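Local structure of cellulase (Xanthomonas axonopodis pv. citri, 5HOS) at residues Y52-A57 with A94-A99; R79-A84 with F135-R140; H199-T204 with S209-M214; S302-A305 with W309-G312. The protein hydrolyses, as an endo-beta-1,4-glucanase of glycoside hydrolase family 5, internal beta-1,4-glucosidic bonds in cellulose-like chains. All coordinates share one frame; numbering follows the deposited sequence. Where two conformers were deposited one is given.

Contact 1 (Y52-A57 with A94-A99); sequences YRYPAA and ALIRQA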
loop_
_atom_site.group_PDB
_atom_site.type_symbol
_atom_site.label_atom_id
_atom_site.label_comp_id
_atom_site.label_asym_id
_atom_site.label_seq_id
_atom_site.Cartn_x
_atom_site.Cartn_y
_atom_site.Cartn_z
ATOM N N TYR A 52 -8.635 -10.133 14.448
ATOM C CA TYR A 52 -8.614 -9.358 13.209
ATOM C C TYR A 52 -9.961 -9.499 12.491
ATOM O O TYR A 52 -10.768 -10.355 12.849
ATOM C CB TYR A 52 -7.473 -9.856 12.314
ATOM C CG TYR A 52 -7.673 -11.255 11.751
ATOM C CD1 TYR A 52 -7.338 -12.383 12.492
ATOM C CD2 TYR A 52 -8.186 -11.444 10.457
ATOM C CE1 TYR A 52 -7.510 -13.662 11.977
ATOM C CE2 TYR A 52 -8.373 -12.719 9.940
ATOM C CZ TYR A 52 -8.028 -13.820 10.690
ATOM O OH TYR A 52 -8.204 -15.082 10.174
ATOM N N ARG A 53 -10.176 -8.666 11.473
ATOM C CA ARG A 53 -11.438 -8.615 10.722
ATOM C C ARG A 53 -11.169 -8.279 9.263
ATOM O O ARG A 53 -10.139 -7.685 8.940
ATOM C CB ARG A 53 -12.365 -7.533 11.298
ATOM C CG ARG A 53 -11.791 -6.120 11.213
ATOM C CD ARG A 53 -12.778 -5.034 11.605
ATOM N NE ARG A 53 -13.821 -4.799 10.600
ATOM C CZ ARG A 53 -15.070 -5.276 10.636
ATOM N NH1 ARG A 53 -15.499 -6.061 11.631
ATOM N NH2 ARG A 53 -15.915 -4.963 9.652
ATOM N N TYR A 54 -12.110 -8.649 8.399
ATOM C CA TYR A 54 -12.174 -8.128 7.039
ATOM C C TYR A 54 -13.324 -7.117 6.957
ATOM O O TYR A 54 -14.228 -7.135 7.797
ATOM C CB TYR A 54 -12.333 -9.269 6.023
ATOM C CG TYR A 54 -11.013 -9.923 5.661
ATOM C CD1 TYR A 54 -10.334 -10.725 6.575
ATOM C CD2 TYR A 54 -10.432 -9.728 4.404
ATOM C CE1 TYR A 54 -9.118 -11.311 6.258
ATOM C CE2 TYR A 54 -9.217 -10.313 4.077
ATOM C CZ TYR A 54 -8.563 -11.102 5.001
ATOM O OH TYR A 54 -7.361 -11.685 4.679
ATOM N N PRO A 55 -13.286 -6.216 5.964
ATOM C CA PRO A 55 -14.343 -5.205 5.878
ATOM C C PRO A 55 -15.720 -5.770 5.502
ATOM O O PRO A 55 -15.806 -6.722 4.733
ATOM C CB PRO A 55 -13.838 -4.255 4.775
ATOM C CG PRO A 55 -12.404 -4.596 4.565
ATOM C CD PRO A 55 -12.286 -6.047 4.893
ATOM N N ALA A 56 -16.784 -5.189 6.059
ATOM C CA ALA A 56 -18.149 -5.473 5.610
ATOM C C ALA A 56 -18.339 -4.939 4.197
ATOM O O ALA A 56 -17.660 -4.009 3.797
ATOM C CB ALA A 56 -19.164 -4.837 6.550
ATOM N N ALA A 57 -19.273 -5.523 3.450
ATOM C CA ALA A 57 -19.533 -5.100 2.066
ATOM C C ALA A 57 -19.906 -3.610 1.943
ATOM O O ALA A 57 -19.490 -2.942 0.987
ATOM C CB ALA A 57 -20.615 -5.975 1.438
ATOM N N ALA A 94 -10.330 -17.341 0.764
ATOM C CA ALA A 94 -11.755 -17.030 0.553
ATOM C C ALA A 94 -12.138 -15.655 1.108
ATOM O O ALA A 94 -12.930 -14.953 0.500
ATOM C CB ALA A 94 -12.646 -18.113 1.143
ATOM N N LEU A 95 -11.567 -15.255 2.247
ATOM C CA LEU A 95 -11.797 -13.895 2.763
ATOM C C LEU A 95 -11.318 -12.828 1.795
ATOM O O LEU A 95 -12.008 -11.847 1.577
ATOM C CB LEU A 95 -11.160 -13.684 4.138
ATOM C CG LEU A 95 -11.925 -14.382 5.257
ATOM C CD1 LEU A 95 -11.026 -14.615 6.465
ATOM C CD2 LEU A 95 -13.166 -13.587 5.634
ATOM N N ILE A 96 -10.147 -13.030 1.207
ATOM C CA ILE A 96 -9.613 -12.079 0.224
ATOM C C ILE A 96 -10.490 -12.104 -1.030
ATOM O O ILE A 96 -10.801 -11.055 -1.572
ATOM C CB ILE A 96 -8.124 -12.337 -0.106
ATOM C CG1 ILE A 96 -7.271 -12.144 1.157
ATOM C CG2 ILE A 96 -7.629 -11.390 -1.198
ATOM C CD1 ILE A 96 -5.864 -12.702 1.050
ATOM N N ARG A 97 -10.914 -13.286 -1.471
ATOM C CA ARG A 97 -11.850 -13.369 -2.610
ATOM C C ARG A 97 -13.156 -12.619 -2.349
ATOM O O ARG A 97 -13.700 -11.987 -3.250
ATOM C CB ARG A 97 -12.167 -14.813 -2.975
ATOM C CG ARG A 97 -11.057 -15.552 -3.687
ATOM C CD ARG A 97 -11.604 -16.838 -4.281
ATOM N NE ARG A 97 -10.542 -17.758 -4.668
ATOM C CZ ARG A 97 -9.750 -17.620 -5.729
ATOM N NH1 ARG A 97 -9.860 -16.579 -6.548
ATOM N NH2 ARG A 97 -8.821 -18.535 -5.967
ATOM N N GLN A 98 -13.654 -12.690 -1.118
ATOM C CA GLN A 98 -14.858 -11.951 -0.744
ATOM C C GLN A 98 -14.623 -10.436 -0.768
ATOM O O GLN A 98 -15.504 -9.680 -1.177
ATOM C CB GLN A 98 -15.343 -12.349 0.653
ATOM C CG GLN A 98 -16.760 -11.873 0.965
ATOM C CD GLN A 98 -17.818 -12.534 0.082
ATOM O OE1 GLN A 98 -17.805 -13.745 -0.116
ATOM N NE2 GLN A 98 -18.747 -11.741 -0.440
ATOM N N ALA A 99 -13.461 -10.005 -0.277
ATOM C CA ALA A 99 -13.075 -8.598 -0.303
ATOM C C ALA A 99 -13.032 -8.079 -1.734
ATOM O O ALA A 99 -13.580 -7.020 -2.017
ATOM C CB ALA A 99 -11.728 -8.381 0.382
#

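Contact 2 (R79-A84 with F135-R140); sequences RLQPRA and FNDLWR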
loop_
_atom_site.group_PDB
_atom_site.type_symbol
_atom_site.label_atom_id
_atom_site.label_comp_id
_atom_site.label_asym_id
_atom_site.label_seq_id
_atom_site.Cartn_x
_atom_site.Cartn_y
_atom_site.Cartn_z
ATOM N N ARG A 79 -1.003 -15.500 8.020
ATOM C CA ARG A 79 -2.411 -15.906 8.009
ATOM C C ARG A 79 -2.813 -16.490 6.654
ATOM O O ARG A 79 -3.567 -17.450 6.592
ATOM C CB ARG A 79 -3.310 -14.733 8.372
ATOM C CG ARG A 79 -3.085 -14.252 9.796
ATOM C CD ARG A 79 -4.128 -13.256 10.254
ATOM N NE ARG A 79 -3.966 -13.017 11.696
ATOM C CZ ARG A 79 -3.909 -11.838 12.310
ATOM N NH1 ARG A 79 -4.057 -10.682 11.660
ATOM N NH2 ARG A 79 -3.738 -11.818 13.636
ATOM N N LEU A 80 -2.313 -15.903 5.576
ATOM C CA LEU A 80 -2.603 -16.401 4.234
ATOM C C LEU A 80 -1.811 -17.661 3.856
ATOM O O LEU A 80 -2.337 -18.514 3.142
ATOM C CB LEU A 80 -2.382 -15.304 3.200
ATOM C CG LEU A 80 -2.699 -15.674 1.743
ATOM C CD1 LEU A 80 -4.147 -16.105 1.561
ATOM C CD2 LEU A 80 -2.374 -14.504 0.844
ATOM N N GLN A 81 -0.560 -17.760 4.308
ATOM C CA GLN A 81 0.304 -18.900 4.002
ATOM C C GLN A 81 1.065 -19.300 5.263
ATOM O O GLN A 81 2.181 -18.839 5.485
ATOM C CB GLN A 81 1.259 -18.576 2.861
ATOM C CG GLN A 81 2.007 -19.797 2.347
ATOM C CD GLN A 81 3.041 -19.463 1.299
ATOM O OE1 GLN A 81 3.685 -18.415 1.363
ATOM N NE2 GLN A 81 3.225 -20.360 0.335
ATOM N N PRO A 82 0.450 -20.156 6.097
ATOM C CA PRO A 82 1.040 -20.491 7.408
ATOM C C PRO A 82 2.378 -21.250 7.385
ATOM O O PRO A 82 3.092 -21.229 8.386
ATOM C CB PRO A 82 -0.057 -21.332 8.076
ATOM C CG PRO A 82 -1.321 -20.897 7.420
ATOM C CD PRO A 82 -0.934 -20.654 5.988
ATOM N N ARG A 83 2.709 -21.905 6.271
ATOM C CA ARG A 83 3.958 -22.651 6.131
ATOM C C ARG A 83 4.686 -22.250 4.870
ATOM O O ARG A 83 4.060 -22.078 3.825
ATOM C CB ARG A 83 3.678 -24.156 6.089
ATOM C CG ARG A 83 3.133 -24.694 7.396
ATOM C CD ARG A 83 2.885 -26.194 7.334
ATOM N NE ARG A 83 2.337 -26.666 8.603
ATOM C CZ ARG A 83 3.044 -26.967 9.696
ATOM N NH1 ARG A 83 4.377 -26.867 9.724
ATOM N NH2 ARG A 83 2.403 -27.378 10.790
ATOM N N ALA A 84 6.012 -22.106 4.975
ATOM C CA ALA A 84 6.857 -21.726 3.842
ATOM C C ALA A 84 6.664 -22.711 2.703
ATOM O O ALA A 84 6.797 -23.925 2.895
ATOM C CB ALA A 84 8.326 -21.693 4.257
ATOM N N PHE A 135 9.518 -16.240 -0.658
ATOM C CA PHE A 135 8.739 -15.084 -1.078
ATOM C C PHE A 135 8.152 -15.303 -2.471
ATOM O O PHE A 135 6.964 -15.007 -2.709
ATOM C CB PHE A 135 9.624 -13.829 -1.013
ATOM C CG PHE A 135 8.898 -12.529 -1.268
ATOM C CD1 PHE A 135 7.682 -12.234 -0.637
ATOM C CD2 PHE A 135 9.461 -11.574 -2.097
ATOM C CE1 PHE A 135 7.041 -11.030 -0.855
ATOM C CE2 PHE A 135 8.821 -10.363 -2.322
ATOM C CZ PHE A 135 7.610 -10.095 -1.705
ATOM N N ASN A 136 8.965 -15.845 -3.377
ATOM C CA ASN A 136 8.503 -16.190 -4.723
ATOM C C ASN A 136 7.274 -17.099 -4.704
ATOM O O ASN A 136 6.346 -16.909 -5.490
ATOM C CB ASN A 136 9.595 -16.904 -5.526
ATOM C CG ASN A 136 10.718 -15.985 -5.975
ATOM O OD1 ASN A 136 10.628 -14.760 -5.905
ATOM N ND2 ASN A 136 11.797 -16.594 -6.457
ATOM N N ASP A 137 7.278 -18.093 -3.816
ATOM C CA ASP A 137 6.183 -19.056 -3.773
ATOM C C ASP A 137 4.867 -18.412 -3.347
ATOM O O ASP A 137 3.829 -18.734 -3.907
ATOM C CB ASP A 137 6.500 -20.229 -2.861
ATOM C CG ASP A 137 5.442 -21.288 -2.923
ATOM O OD1 ASP A 137 5.386 -22.000 -3.946
ATOM O OD2 ASP A 137 4.632 -21.372 -1.974
ATOM N N LEU A 138 4.910 -17.513 -2.356
ATOM C CA LEU A 138 3.706 -16.740 -1.998
ATOM C C LEU A 138 3.120 -16.058 -3.227
ATOM O O LEU A 138 1.932 -16.209 -3.525
ATOM C CB LEU A 138 4.007 -15.671 -0.941
ATOM C CG LEU A 138 2.882 -14.664 -0.632
ATOM C CD1 LEU A 138 1.688 -15.343 0.008
ATOM C CD2 LEU A 138 3.382 -13.525 0.243
ATOM N N TRP A 139 3.958 -15.293 -3.922
ATOM C CA TRP A 139 3.484 -14.494 -5.059
ATOM C C TRP A 139 3.092 -15.322 -6.278
ATOM O O TRP A 139 2.201 -14.911 -7.013
ATOM C CB TRP A 139 4.436 -13.335 -5.399
ATOM C CG TRP A 139 4.103 -12.157 -4.532
ATOM C CD1 TRP A 139 4.871 -11.607 -3.554
ATOM C CD2 TRP A 139 2.854 -11.457 -4.509
ATOM N NE1 TRP A 139 4.194 -10.588 -2.941
ATOM C CE2 TRP A 139 2.946 -10.476 -3.501
ATOM C CE3 TRP A 139 1.666 -11.562 -5.245
ATOM C CZ2 TRP A 139 1.901 -9.580 -3.226
ATOM C CZ3 TRP A 139 0.618 -10.675 -4.968
ATOM C CH2 TRP A 139 0.744 -9.699 -3.961
ATOM N N ARG A 140 3.731 -16.475 -6.479
ATOM C CA ARG A 140 3.280 -17.421 -7.505
ATOM C C ARG A 140 1.834 -17.836 -7.237
ATOM O O ARG A 140 0.983 -17.769 -8.129
ATOM C CB ARG A 140 4.173 -18.668 -7.545
ATOM C CG ARG A 140 3.865 -19.620 -8.698
ATOM C CD ARG A 140 4.737 -20.867 -8.673
ATOM N NE ARG A 140 4.640 -21.577 -7.396
ATOM C CZ ARG A 140 3.645 -22.387 -7.022
ATOM N NH1 ARG A 140 2.606 -22.638 -7.821
ATOM N NH2 ARG A 140 3.691 -22.960 -5.826
#

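Contact 3 (H199-T204 with S209-M214); sequences HSWYST and SNAVAM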
loop_
_atom_site.group_PDB
_atom_site.type_symbol
_atom_site.label_atom_id
_atom_site.label_comp_id
_atom_site.label_asym_id
_atom_site.label_seq_id
_atom_site.Cartn_x
_atom_site.Cartn_y
_atom_site.Cartn_z
ATOM N N HIS A 199 10.289 10.729 0.792
ATOM C CA HIS A 199 11.305 11.661 1.314
ATOM C C HIS A 199 12.736 11.108 1.496
ATOM O O HIS A 199 13.698 11.879 1.458
ATOM C CB HIS A 199 10.845 12.211 2.669
ATOM C CG HIS A 199 10.885 11.199 3.765
ATOM N ND1 HIS A 199 11.829 11.229 4.764
ATOM C CD2 HIS A 199 10.125 10.101 3.997
ATOM C CE1 HIS A 199 11.643 10.202 5.575
ATOM N NE2 HIS A 199 10.613 9.506 5.136
ATOM N N SER A 200 12.860 9.796 1.718
ATOM C CA SER A 200 14.139 9.137 2.001
ATOM C C SER A 200 14.649 8.273 0.849
ATOM O O SER A 200 15.496 7.398 1.058
ATOM C CB SER A 200 14.002 8.292 3.276
ATOM O OG SER A 200 12.910 7.380 3.181
ATOM N N TRP A 201 14.185 8.549 -0.370
ATOM C CA TRP A 201 14.555 7.740 -1.534
ATOM C C TRP A 201 16.071 7.675 -1.793
ATOM O O TRP A 201 16.571 6.660 -2.294
ATOM C CB TRP A 201 13.841 8.240 -2.796
ATOM C CG TRP A 201 13.641 7.155 -3.804
ATOM C CD1 TRP A 201 14.214 7.056 -5.035
ATOM C CD2 TRP A 201 12.806 6.003 -3.655
ATOM N NE1 TRP A 201 13.789 5.911 -5.662
ATOM C CE2 TRP A 201 12.926 5.242 -4.840
ATOM C CE3 TRP A 201 11.978 5.533 -2.630
ATOM C CZ2 TRP A 201 12.239 4.029 -5.033
ATOM C CZ3 TRP A 201 11.291 4.332 -2.816
ATOM C CH2 TRP A 201 11.425 3.593 -4.016
ATOM N N TYR A 202 16.779 8.755 -1.453
ATOM C CA TYR A 202 18.233 8.835 -1.600
ATOM C C TYR A 202 19.000 8.549 -0.311
ATOM O O TYR A 202 20.237 8.575 -0.323
ATOM C CB TYR A 202 18.630 10.216 -2.123
ATOM C CG TYR A 202 18.133 10.540 -3.503
ATOM C CD1 TYR A 202 16.874 11.109 -3.700
ATOM C CD2 TYR A 202 18.913 10.283 -4.620
ATOM C CE1 TYR A 202 16.422 11.424 -4.973
ATOM C CE2 TYR A 202 18.465 10.576 -5.894
ATOM C CZ TYR A 202 17.217 11.153 -6.064
ATOM O OH TYR A 202 16.769 11.469 -7.323
ATOM N N SER A 203 18.298 8.279 0.794
ATOM C CA SER A 203 18.953 7.892 2.051
ATOM C C SER A 203 19.674 6.554 1.891
ATOM O O SER A 203 19.299 5.743 1.052
ATOM C CB SER A 203 17.952 7.801 3.203
ATOM O OG SER A 203 17.308 9.040 3.434
ATOM N N THR A 204 20.710 6.333 2.693
ATOM C CA THR A 204 21.600 5.183 2.492
ATOM C C THR A 204 21.691 4.231 3.681
ATOM O O THR A 204 21.568 4.651 4.846
ATOM C CB THR A 204 23.026 5.623 2.134
ATOM O OG1 THR A 204 23.508 6.546 3.112
ATOM C CG2 THR A 204 23.059 6.269 0.760
ATOM N N SER A 209 21.041 2.793 -1.622
ATOM C CA SER A 209 19.805 3.576 -1.575
ATOM C C SER A 209 18.757 3.016 -2.506
ATOM O O SER A 209 19.081 2.313 -3.475
ATOM C CB SER A 209 20.074 5.023 -1.979
ATOM O OG SER A 209 20.469 5.109 -3.345
ATOM N N ASN A 210 17.499 3.367 -2.238
ATOM C CA ASN A 210 16.430 3.073 -3.186
ATOM C C ASN A 210 16.656 3.729 -4.538
ATOM O O ASN A 210 16.379 3.113 -5.563
ATOM C CB ASN A 210 15.066 3.454 -2.619
ATOM C CG ASN A 210 14.654 2.555 -1.473
ATOM O OD1 ASN A 210 15.037 1.390 -1.426
ATOM N ND2 ASN A 210 13.884 3.093 -0.539
ATOM N N ALA A 211 17.198 4.949 -4.538
ATOM C CA ALA A 211 17.471 5.670 -5.787
ATOM C C ALA A 211 18.351 4.883 -6.761
ATOM O O ALA A 211 18.162 4.966 -7.983
ATOM C CB ALA A 211 18.089 7.031 -5.492
ATOM N N VAL A 212 19.313 4.132 -6.228
ATOM C CA VAL A 212 20.183 3.288 -7.045
ATOM C C VAL A 212 19.515 1.929 -7.271
ATOM O O VAL A 212 19.334 1.484 -8.417
ATOM C CB VAL A 212 21.579 3.116 -6.391
ATOM C CG1 VAL A 212 22.443 2.137 -7.179
ATOM C CG2 VAL A 212 22.271 4.467 -6.287
ATOM N N ALA A 213 19.148 1.277 -6.178
ATOM C CA ALA A 213 18.674 -0.111 -6.230
ATOM C C ALA A 213 17.417 -0.291 -7.088
ATOM O O ALA A 213 17.316 -1.246 -7.863
ATOM C CB ALA A 213 18.431 -0.631 -4.820
ATOM N N MET A 214 16.487 0.649 -6.979
ATOM C CA MET A 214 15.200 0.532 -7.646
ATOM C C MET A 214 15.237 1.030 -9.089
ATOM O O MET A 214 14.326 0.722 -9.842
ATOM C CB MET A 214 14.119 1.249 -6.839
ATOM C CG MET A 214 13.952 0.704 -5.416
ATOM S SD MET A 214 13.540 -1.060 -5.249
ATOM C CE MET A 214 12.058 -1.100 -6.234
HETATM O O HOH W 1 16.867 4.766 0.197
HETATM O O HOH W 2 13.049 5.418 0.753
HETATM O O HOH W 3 22.040 8.013 -2.266
#

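Contact 4 (S302-A305 with W309-G312); sequences SWWA and WWSG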
loop_
_atom_site.group_PDB
_atom_site.type_symbol
_atom_site.label_atom_id
_atom_site.label_comp_id
_atom_site.label_asym_id
_atom_site.label_seq_id
_atom_site.Cartn_x
_atom_site.Cartn_y
_atom_site.Cartn_z
ATOM N N SER A 302 -3.480 6.126 -1.951
ATOM C CA SER A 302 -4.419 5.529 -1.011
ATOM C C SER A 302 -4.089 5.986 0.407
ATOM O O SER A 302 -2.972 5.800 0.902
ATOM C CB SER A 302 -4.477 3.985 -1.125
ATOM O OG SER A 302 -3.196 3.370 -1.092
ATOM N N TRP A 303 -5.074 6.644 1.011
ATOM C CA TRP A 303 -4.990 7.217 2.353
ATOM C C TRP A 303 -4.863 6.147 3.425
ATOM O O TRP A 303 -5.509 5.095 3.338
ATOM C CB TRP A 303 -6.269 8.029 2.596
ATOM C CG TRP A 303 -6.472 8.562 3.969
ATOM C CD1 TRP A 303 -7.055 7.921 5.031
ATOM C CD2 TRP A 303 -6.133 9.866 4.422
ATOM N NE1 TRP A 303 -7.081 8.751 6.126
ATOM C CE2 TRP A 303 -6.532 9.957 5.776
ATOM C CE3 TRP A 303 -5.534 10.979 3.812
ATOM C CZ2 TRP A 303 -6.345 11.116 6.530
ATOM C CZ3 TRP A 303 -5.347 12.131 4.562
ATOM C CH2 TRP A 303 -5.751 12.190 5.904
ATOM N N TRP A 304 -4.043 6.420 4.439
ATOM C CA TRP A 304 -3.970 5.583 5.635
ATOM C C TRP A 304 -4.632 6.380 6.769
ATOM O O TRP A 304 -4.103 7.424 7.147
ATOM C CB TRP A 304 -2.516 5.256 6.012
ATOM C CG TRP A 304 -2.462 4.343 7.197
ATOM C CD1 TRP A 304 -2.515 4.702 8.511
ATOM C CD2 TRP A 304 -2.404 2.914 7.175
ATOM N NE1 TRP A 304 -2.483 3.585 9.311
ATOM C CE2 TRP A 304 -2.422 2.472 8.519
ATOM C CE3 TRP A 304 -2.349 1.962 6.154
ATOM C CZ2 TRP A 304 -2.366 1.120 8.863
ATOM C CZ3 TRP A 304 -2.300 0.615 6.496
ATOM C CH2 TRP A 304 -2.315 0.205 7.840
ATOM N N ALA A 305 -5.761 5.938 7.328
ATOM C CA ALA A 305 -6.491 4.704 6.970
ATOM C C ALA A 305 -7.936 4.818 7.419
ATOM O O ALA A 305 -8.321 5.792 8.046
ATOM C CB ALA A 305 -5.852 3.495 7.633
ATOM N N TRP A 309 -12.193 -0.860 13.349
ATOM C CA TRP A 309 -11.621 -1.045 14.696
ATOM C C TRP A 309 -10.595 0.001 15.150
ATOM O O TRP A 309 -9.967 -0.180 16.196
ATOM C CB TRP A 309 -11.042 -2.467 14.829
ATOM C CG TRP A 309 -12.086 -3.578 14.907
ATOM C CD1 TRP A 309 -13.453 -3.443 14.929
ATOM C CD2 TRP A 309 -11.826 -4.984 15.018
ATOM N NE1 TRP A 309 -14.049 -4.678 15.023
ATOM C CE2 TRP A 309 -13.076 -5.641 15.088
ATOM C CE3 TRP A 309 -10.656 -5.750 15.061
ATOM C CZ2 TRP A 309 -13.188 -7.035 15.188
ATOM C CZ3 TRP A 309 -10.764 -7.137 15.169
ATOM C CH2 TRP A 309 -12.024 -7.763 15.232
ATOM N N TRP A 310 -10.440 1.102 14.410
ATOM C CA TRP A 310 -9.559 2.190 14.855
ATOM C C TRP A 310 -10.149 2.840 16.102
ATOM O O TRP A 310 -11.367 2.979 16.219
ATOM C CB TRP A 310 -9.360 3.272 13.775
ATOM C CG TRP A 310 -8.440 2.884 12.660
ATOM C CD1 TRP A 310 -8.783 2.663 11.359
ATOM C CD2 TRP A 310 -7.018 2.694 12.737
ATOM N NE1 TRP A 310 -7.672 2.340 10.621
ATOM C CE2 TRP A 310 -6.574 2.350 11.441
ATOM C CE3 TRP A 310 -6.077 2.776 13.776
ATOM C CZ2 TRP A 310 -5.228 2.083 11.152
ATOM C CZ3 TRP A 310 -4.732 2.511 13.487
ATOM C CH2 TRP A 310 -4.326 2.169 12.183
ATOM N N SER A 311 -9.275 3.243 17.018
ATOM C CA SER A 311 -9.696 3.956 18.219
ATOM C C SER A 311 -10.150 5.372 17.855
ATOM O O SER A 311 -9.836 5.888 16.768
ATOM C CB SER A 311 -8.567 3.997 19.250
ATOM O OG SER A 311 -7.519 4.861 18.847
ATOM N N GLY A 312 -10.897 5.987 18.771
ATOM C CA GLY A 312 -11.408 7.346 18.587
ATOM C C GLY A 312 -10.334 8.419 18.520
ATOM O O GLY A 312 -10.531 9.453 17.884
#

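Contact 1 (Y52-A57 with A94-A99)
The phenol ring of Y54 lays one face over the side chain of L95 in helix 90-105. The methylene CB of L95 is 3.6 Å from the centroid of the Y54 ring and only 7° off the ring normal, a CH-pi contact centred on the ring rather than on one bond of it. The CD1 methyl of L95 continues the cover outward to one flank, 3.8 Å from CE1 of Y54. Two further helix residues meet the other flank of the phenol. CG1 of I96 approaches at a slant and comes within 3.6 Å of OH of Y54, while CB of A99 lies near the ring plane, at the edge, 4.4 Å from CD2 of Y54. This tyrosine thus fits against a helix surface made by successive turns. Its CG stands anti to the carbonyl carbon (chi1 -83°), which swings the ring away from an irregular stretch of chain and onto the helix. No hydrogen bond joins the two segments directly, yet the polar tip is satisfied nearby: OH of Y54 bonds to OE1 of Q92 earlier in the same helix, and NE2 of Q92 bonds to OH of Y52, so one amide holds the ends of both tyrosines. L73 and I75 of strand 70-75 also touch the Y54 ring. The example shows an aromatic side chain seating a long connection against a neighbouring helix: residues 52-57 lead from the first strand to helix 57-65, and they rest on helix 90-105, in the outer layer of a (beta/alpha)8, or TIM, barrel.

Contact 2 (R79-A84 with F135-R140)
Q81 reaches across to D137 and L138 of helix 132-145, joining the end of the short helix 77-80 to an outer helix of the (beta/alpha)8 barrel. Q81 is where the chain leaves helical geometry, and its side chain spans the gap by being extended throughout: CG lies anti to the backbone N (chi1 -170°) and the chain stays straight beyond it. NE2 of Q81 donates to OD2 of D137 at 2.9 Å, in the plane of its own amide and nearly along the C-O axis of the acceptor. The bond is bent, with 133° at the hydrogen, although amide and carboxylate lie only 14° from coplanar. Both ends have other partners. NE2 also donates to the carbonyl O of G86 and OE1 of Q81 accepts from NE1 of W77, which fixes the amide's orientation. OD2 of D137 also pairs with NE of R141, and OD1 of D137 with NH2 of R140 at 2.7 Å; two arginines would tend to keep the carboxylate ionised. Beside this polar bridge, OE1 of Q81 passes 3.6 Å from CB of L138. Further inward a single apolar touch follows, CD2 of L80 lying 4.2 Å from CD1 of L138.

Contact 3 (H199-T204 with S209-M214)
W201 spreads the face of its indole under N210, whose CB is 3.5 Å from the centroid of the six-membered ring of W201 and 9° off its normal. CG of W201 stands anti to the backbone N (chi1 -153°), carrying the indole back onto helix 210-213. M214, bent in its outer torsions, brings CG to 3.8 Å from CZ2 of W201. On the outer side CB of A211 sits over the Y202 ring, 3.5 Å from CD2 of Y202. Backbone polarity begins just beyond: A211 N donates to O of W201 at 2.9 Å, with 139° at the hydrogen. S209 is the N-cap, its OG accepting from V212 N at 3.3 Å. Residues S200 to S203 form a type I turn; water 1 accepts from N210 N at 2.9 Å and lies within bonding distance of O of S203 and O of S200, with more acceptors in reach than it has protons for. A second water links OG of S200 to ND2 of N210, while OD1 of N210 accepts from A193 N. Within the TIM barrel this is the connection from strand 188-191 to strand 224-231; W201 meets W259 and F256 of helix 248-262 edge-to-face, and P165 of helix 165-181 touches N210.

Contact 4 (S302-A305 with W309-G312)
The indoles of W304 and W310 meet obliquely, with their planes 80° apart, at the end of the eighth strand of the (beta/alpha)8 barrel. CZ2 of W304 lies at the edge of the W310 ring, in its plane, while one face of W304 carries the methyl of its own neighbour A305, displaced toward the rim. The centroids of the five-membered ring of W304 and the six-membered ring of W310 are 5.5 Å apart. The closest atoms are NE1 of W304 and CZ2 of W310, 3.6 Å from each other. The peptide bond between W304 and A305 is cis, and the chain turns a corner there. The A305 methyl serves two rings, covering part of W304 and also touching W310. A cis bond after a tryptophan at this point is a known feature of family 5 and related glycosidases, where the tryptophan typically lines the active-site cleft, as is probably the case here. Consistent with that setting, W304 also touches E271 on the seventh strand, the strand that carries the nucleophile in family 5 enzymes. CG of W310 is anti to the carbonyl carbon (chi1 -75°), and its six-membered ring reaches W304 and the A305 methyl. Y314 completes the cluster, stacking on W310 and, through its OH, forming a weak hydrogen bond with NE1 of W304. NE1 of W310 in turn bonds weakly to O of A306, and CB of A305 rests 3.7 Å from NE1 of W310.

In the fold
From the N terminus, contact 1 opens in the long connection after strand 29-34 and closes on helix 90-105. Before it closes, contact 2 opens at the end of helix 77-80, to finish on helix 132-145, so the two cross along the chain; they also touch in space, CD1 of Y52 lying 3.5 Å from CZ of R79. Contact 3 follows in series, closing a short loop between strands 188-191 and 224-231; its centre is about 35 Å from that of contact 1, on the opposite side of the chain's centre. Contact 4 joins the end of the last strand to the loop that follows it, and its W309 forms a cation-pi pair with R53 of contact 1, joining the barrel's final connection to its first.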